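Local coordinates for protein 16S rRNA (adenine(1408)-N(1))-methyltransferase (Catenulispora acidiphila, PDB 4X1O) that probably methylates N1 of adenine 1408 in 16S ribosomal RNA with S-adenosyl-L-methionine as methyl donor, a modification linked to aminoglycoside resistance, at residues Ile50-Gly55 with Leu73-Asp78; Thr61-Ala66 with Pro101-Val106. All coordinates share one frame; numbering follows the deposited sequence.

Interaction 1 (Ile50-Gly55 with Leu73-Asp78)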
loop_
_atom_site.group_PDB
_atom_site.type_symbol
_atom_site.label_atom_id
_atom_site.label_comp_id
_atom_site.label_asym_id
_atom_site.label_seq_id
_atom_site.Cartn_x
_atom_site.Cartn_y
_atom_site.Cartn_z
ATOM N N ILE A 50 8.548 10.158 -2.270
ATOM C CA ILE A 50 8.335 9.242 -1.165
ATOM C C ILE A 50 7.060 8.469 -1.431
ATOM O O ILE A 50 5.984 9.057 -1.564
ATOM C CB ILE A 50 8.230 9.962 0.167
ATOM C CG1 ILE A 50 9.556 10.694 0.435
ATOM C CG2 ILE A 50 7.895 8.969 1.292
ATOM C CD1 ILE A 50 9.467 11.795 1.416
ATOM N N LEU A 51 7.198 7.155 -1.526
ATOM C CA LEU A 51 6.073 6.283 -1.820
ATOM C C LEU A 51 5.738 5.480 -0.594
ATOM O O LEU A 51 6.620 4.852 -0.002
ATOM C CB LEU A 51 6.413 5.354 -2.984
ATOM C CG LEU A 51 5.430 4.243 -3.337
ATOM C CD1 LEU A 51 4.134 4.829 -3.856
ATOM C CD2 LEU A 51 6.052 3.316 -4.368
ATOM N N VAL A 52 4.478 5.519 -0.187
ATOM C CA VAL A 52 4.082 4.691 0.940
ATOM C C VAL A 52 3.154 3.596 0.421
ATOM O O VAL A 52 2.104 3.886 -0.150
ATOM C CB VAL A 52 3.415 5.507 2.054
ATOM C CG1 VAL A 52 2.867 4.565 3.143
ATOM C CG2 VAL A 52 4.431 6.476 2.668
ATOM N N ASP A 53 3.600 2.350 0.579
ATOM C CA ASP A 53 2.807 1.163 0.284
ATOM C C ASP A 53 2.145 0.692 1.549
ATOM O O ASP A 53 2.811 0.213 2.461
ATOM C CB ASP A 53 3.652 0.029 -0.274
ATOM C CG ASP A 53 4.269 0.357 -1.601
ATOM O OD1 ASP A 53 3.623 1.025 -2.432
ATOM O OD2 ASP A 53 5.414 -0.070 -1.806
ATOM N N VAL A 54 0.824 0.800 1.612
ATOM C CA VAL A 54 0.121 0.381 2.810
ATOM C C VAL A 54 -0.392 -1.028 2.576
ATOM O O VAL A 54 -1.113 -1.273 1.614
ATOM C CB VAL A 54 -1.038 1.330 3.152
ATOM C CG1 VAL A 54 -1.726 0.877 4.433
ATOM C CG2 VAL A 54 -0.517 2.766 3.297
ATOM N N GLY A 55 -0.024 -1.956 3.451
ATOM C CA GLY A 55 -0.247 -3.363 3.170
ATOM C C GLY A 55 0.805 -3.805 2.165
ATOM O O GLY A 55 0.886 -3.276 1.059
ATOM N N LEU A 73 12.075 7.037 -1.986
ATOM C CA LEU A 73 12.044 6.425 -0.667
ATOM C C LEU A 73 10.761 5.593 -0.609
ATOM O O LEU A 73 9.670 6.137 -0.717
ATOM C CB LEU A 73 12.072 7.487 0.425
ATOM C CG LEU A 73 12.192 6.966 1.863
ATOM C CD1 LEU A 73 13.498 6.209 2.061
ATOM C CD2 LEU A 73 12.102 8.134 2.839
ATOM N N VAL A 74 10.902 4.276 -0.502
ATOM C CA VAL A 74 9.765 3.377 -0.577
ATOM C C VAL A 74 9.492 2.884 0.826
ATOM O O VAL A 74 10.323 2.215 1.420
ATOM C CB VAL A 74 10.036 2.193 -1.525
ATOM C CG1 VAL A 74 8.856 1.208 -1.508
ATOM C CG2 VAL A 74 10.317 2.702 -2.937
ATOM N N VAL A 75 8.333 3.233 1.361
ATOM C CA VAL A 75 8.011 2.917 2.747
ATOM C C VAL A 75 6.885 1.915 2.774
ATOM O O VAL A 75 5.781 2.244 2.376
ATOM C CB VAL A 75 7.582 4.176 3.524
ATOM C CG1 VAL A 75 7.371 3.858 4.991
ATOM C CG2 VAL A 75 8.633 5.262 3.337
ATOM N N GLY A 76 7.158 0.701 3.245
ATOM C CA GLY A 76 6.114 -0.298 3.334
ATOM C C GLY A 76 5.575 -0.337 4.746
ATOM O O GLY A 76 6.340 -0.432 5.699
ATOM N N VAL A 77 4.259 -0.248 4.889
ATOM C CA VAL A 77 3.648 -0.181 6.204
ATOM C C VAL A 77 2.689 -1.332 6.376
ATOM O O VAL A 77 1.689 -1.403 5.683
ATOM C CB VAL A 77 2.878 1.142 6.428
ATOM C CG1 VAL A 77 2.449 1.253 7.882
ATOM C CG2 VAL A 77 3.731 2.342 6.031
ATOM N N ASP A 78 2.975 -2.230 7.316
ATOM C CA ASP A 78 2.109 -3.390 7.516
ATOM C C ASP A 78 2.215 -3.865 8.956
ATOM O O ASP A 78 3.292 -3.837 9.525
ATOM C CB ASP A 78 2.494 -4.512 6.545
ATOM C CG ASP A 78 1.407 -5.554 6.383
ATOM O OD1 ASP A 78 1.151 -6.307 7.350
ATOM O OD2 ASP A 78 0.810 -5.622 5.286
#

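Interaction 2 (Thr61-Ala66 with Pro101-Val106)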
loop_
_atom_site.group_PDB
_atom_site.type_symbol
_atom_site.label_atom_id
_atom_site.label_comp_id
_atom_site.label_asym_id
_atom_site.label_seq_id
_atom_site.Cartn_x
_atom_site.Cartn_y
_atom_site.Cartn_z
ATOM N N THR A 61 6.877 -6.643 -3.461
ATOM C CA THR A 61 6.475 -5.619 -4.422
ATOM C C THR A 61 7.146 -4.276 -4.101
ATOM O O THR A 61 7.641 -3.589 -4.999
ATOM C CB THR A 61 4.942 -5.472 -4.450
ATOM O OG1 THR A 61 4.372 -6.750 -4.742
ATOM C CG2 THR A 61 4.510 -4.481 -5.515
ATOM N N ALA A 62 7.181 -3.926 -2.821
ATOM C CA ALA A 62 7.861 -2.720 -2.355
ATOM C C ALA A 62 9.349 -2.791 -2.657
ATOM O O ALA A 62 9.958 -1.814 -3.085
ATOM C CB ALA A 62 7.637 -2.525 -0.864
ATOM N N TYR A 63 9.928 -3.961 -2.428
ATOM C CA TYR A 63 11.347 -4.169 -2.713
ATOM C C TYR A 63 11.660 -3.923 -4.187
ATOM O O TYR A 63 12.615 -3.236 -4.509
ATOM C CB TYR A 63 11.740 -5.585 -2.317
ATOM C CG TYR A 63 13.131 -5.998 -2.740
ATOM C CD1 TYR A 63 14.249 -5.570 -2.035
ATOM C CD2 TYR A 63 13.327 -6.835 -3.836
ATOM C CE1 TYR A 63 15.535 -5.966 -2.416
ATOM C CE2 TYR A 63 14.601 -7.231 -4.228
ATOM C CZ TYR A 63 15.699 -6.794 -3.519
ATOM O OH TYR A 63 16.960 -7.199 -3.921
ATOM N N ARG A 64 10.835 -4.471 -5.078
ATOM C CA ARG A 64 11.040 -4.289 -6.503
ATOM C C ARG A 64 10.880 -2.826 -6.914
ATOM O O ARG A 64 11.609 -2.368 -7.787
ATOM C CB ARG A 64 10.085 -5.182 -7.309
ATOM C CG ARG A 64 10.387 -6.678 -7.161
ATOM C CD ARG A 64 9.538 -7.536 -8.104
ATOM N NE ARG A 64 9.864 -7.271 -9.503
ATOM C CZ ARG A 64 8.963 -7.032 -10.450
ATOM N NH1 ARG A 64 7.670 -7.035 -10.151
ATOM N NH2 ARG A 64 9.356 -6.800 -11.697
ATOM N N GLN A 65 9.937 -2.105 -6.303
ATOM C CA GLN A 65 9.839 -0.664 -6.525
ATOM C C GLN A 65 11.116 0.058 -6.119
ATOM O O GLN A 65 11.608 0.911 -6.841
ATOM C CB GLN A 65 8.674 -0.068 -5.751
ATOM C CG GLN A 65 7.310 -0.482 -6.266
ATOM C CD GLN A 65 6.223 -0.130 -5.282
ATOM O OE1 GLN A 65 6.494 0.066 -4.100
ATOM N NE2 GLN A 65 4.991 -0.021 -5.764
ATOM N N ALA A 66 11.616 -0.273 -4.933
ATOM C CA ALA A 66 12.816 0.364 -4.414
ATOM C C ALA A 66 14.004 0.099 -5.338
ATOM O O ALA A 66 14.815 0.993 -5.580
ATOM C CB ALA A 66 13.106 -0.130 -2.990
ATOM N N PRO A 101 18.694 0.226 0.107
ATOM C CA PRO A 101 18.799 1.095 1.276
ATOM C C PRO A 101 17.680 2.110 1.301
ATOM O O PRO A 101 17.437 2.707 2.348
ATOM C CB PRO A 101 20.163 1.770 1.093
ATOM C CG PRO A 101 20.342 1.804 -0.390
ATOM C CD PRO A 101 19.755 0.506 -0.883
ATOM N N ASN A 102 16.982 2.282 0.175
ATOM C CA ASN A 102 15.847 3.197 0.116
ATOM C C ASN A 102 14.504 2.568 0.451
ATOM O O ASN A 102 13.459 3.198 0.257
ATOM C CB ASN A 102 15.741 3.801 -1.280
ATOM C CG ASN A 102 15.632 2.742 -2.372
ATOM O OD1 ASN A 102 16.216 1.658 -2.279
ATOM N ND2 ASN A 102 14.909 3.069 -3.435
ATOM N N LEU A 103 14.528 1.308 0.871
ATOM C CA LEU A 103 13.332 0.639 1.347
ATOM C C LEU A 103 13.268 0.701 2.875
ATOM O O LEU A 103 14.215 0.326 3.590
ATOM C CB LEU A 103 13.301 -0.812 0.850
ATOM C CG LEU A 103 12.119 -1.660 1.290
ATOM C CD1 LEU A 103 10.849 -1.119 0.581
ATOM C CD2 LEU A 103 12.338 -3.118 0.945
ATOM N N VAL A 104 12.148 1.191 3.374
ATOM C CA VAL A 104 11.898 1.255 4.795
ATOM C C VAL A 104 10.643 0.449 5.113
ATOM O O VAL A 104 9.556 0.753 4.616
ATOM C CB VAL A 104 11.720 2.713 5.282
ATOM C CG1 VAL A 104 11.527 2.735 6.789
ATOM C CG2 VAL A 104 12.934 3.557 4.896
ATOM N N LEU A 105 10.794 -0.584 5.938
ATOM C CA LEU A 105 9.662 -1.432 6.279
ATOM C C LEU A 105 9.210 -1.123 7.697
ATOM O O LEU A 105 9.945 -1.352 8.662
ATOM C CB LEU A 105 10.030 -2.910 6.126
ATOM C CG LEU A 105 10.460 -3.256 4.695
ATOM C CD1 LEU A 105 11.050 -4.672 4.607
ATOM C CD2 LEU A 105 9.310 -3.076 3.711
ATOM N N VAL A 106 7.996 -0.586 7.799
ATOM C CA VAL A 106 7.431 -0.091 9.057
ATOM C C VAL A 106 6.383 -1.036 9.609
ATOM O O VAL A 106 5.463 -1.425 8.892
ATOM C CB VAL A 106 6.759 1.305 8.862
ATOM C CG1 VAL A 106 6.077 1.773 10.158
ATOM C CG2 VAL A 106 7.777 2.329 8.359
#

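Interaction 1 (Ile50-Gly55 with Leu73-Asp78)
Leu51 and Asp53 of strand 49-54, Gly55 just past its end, and Val75 and Val77 of strand 72-78 give the five backbone N-H groups that join the two segments in parallel, with strand axes 4.6 Å apart and turned by 20°. The bonds run from Leu51 N to Leu73 O through to Gly55 N and Val77 O. The bond from Asp53 N to Val75 O is the most bent, 149° at the hydrogen. CA-H groups give further support: Val52 CA lies 3.3 Å from Val75 O.

Ile50, Val52, Val54, Leu73, Val75 and Val77 share one face. Ile50 and Leu73 lie side by side there, Ile50 CG1 4.1 Å from Leu73 CB. Val52 divides its two branches. CG2 lies beside Val75 CB, and CG1, anti to the backbone N (chi1 173°), reaches Val77 CG2 at 3.7 Å. Trp40 of helix 37-46 covers Leu73 and Val75 on this face.

The two strands and helix 60-68 form a beta-alpha-beta unit, with the order expected at the start of a Rossmann-like, S-adenosyl-L-methionine-dependent methyltransferase fold. Leu51, Asp53 and Val74 point to the face where that helix packs. Asp53 OD2 stands 3.7 Å from Val74 CG1, as the two side chains pass each other at a slant.

At the C-terminal ends lies the cofactor site. Gly55 has a positive phi, which favours glycine, and its CA meets Asp78 OD2 at 3.3 Å. The Asp78 carboxylate takes hydrogen bonds from two backbone amides, Thr56 N to OD2 and Ala80 N to OD1, which fix its rotation. Asp78 binds S-adenosyl-L-methionine and S-adenosyl-L-homocysteine in complexes of this protein.

Interaction 2 (Thr61-Ala66 with Pro101-Val106)
Ala62 CB faces the strand and touches Leu103 CD1 at 3.8 Å, the first contact along the helix. Tyr63 follows. Leu103 CD2 meets its backbone, 3.9 Å from Tyr63 CA, and also reaches the edge of its ring, near the ring plane. The phenol OH of Tyr63 is hydrogen-bonded to Gly98 O. One turn on from Ala62, Ala66 CB packs on Leu103 CB at 3.9 Å. Leu103 thus lies along one side of the helix, its CG anti to the backbone N (chi1 179°) and its two methyls divided between Ala62 and Tyr63.

Ala66 O also takes a hydrogen bond from Asn102 ND2, 3.0 Å long and nearly straight at the hydrogen (172°). The oxygen lies in the amide plane of Asn102, but the donor approaches well to the side of the C=O direction, at 113°, and somewhat out of the carbonyl plane. Asn102 ND2 also bonds Trp72 O, so the amide joins the helix to the start of strand 72-78.

The helix runs roughly antiparallel to the outermost strand 103-107 of the main sheet. Leu103 fills the angle between helix 60-68, Thr87 and Ala91 of helix 85-91, and Val74 of strand 72-78.

Overall arrangement
Strand 72-78 ties the two contacts together. It pairs with strand 49-54 in interaction 1 and with strand 103-107 on its other edge, where Gly76 N and O probably bond Val104 O and Val106 N. Helix 60-68 connects the two strands of interaction 1 and supplies the first segment of interaction 2. Interaction 1 is the deeper, a buried strand pair within the sheet, held by regular backbone bonds and branched aliphatic side chains. Interaction 2 is partly buried at the sheet edge, with about half the buried area. It sets two alanines and a tyrosine against one leucine, with a single hydrogen bond from a side-chain amide to a helix carbonyl.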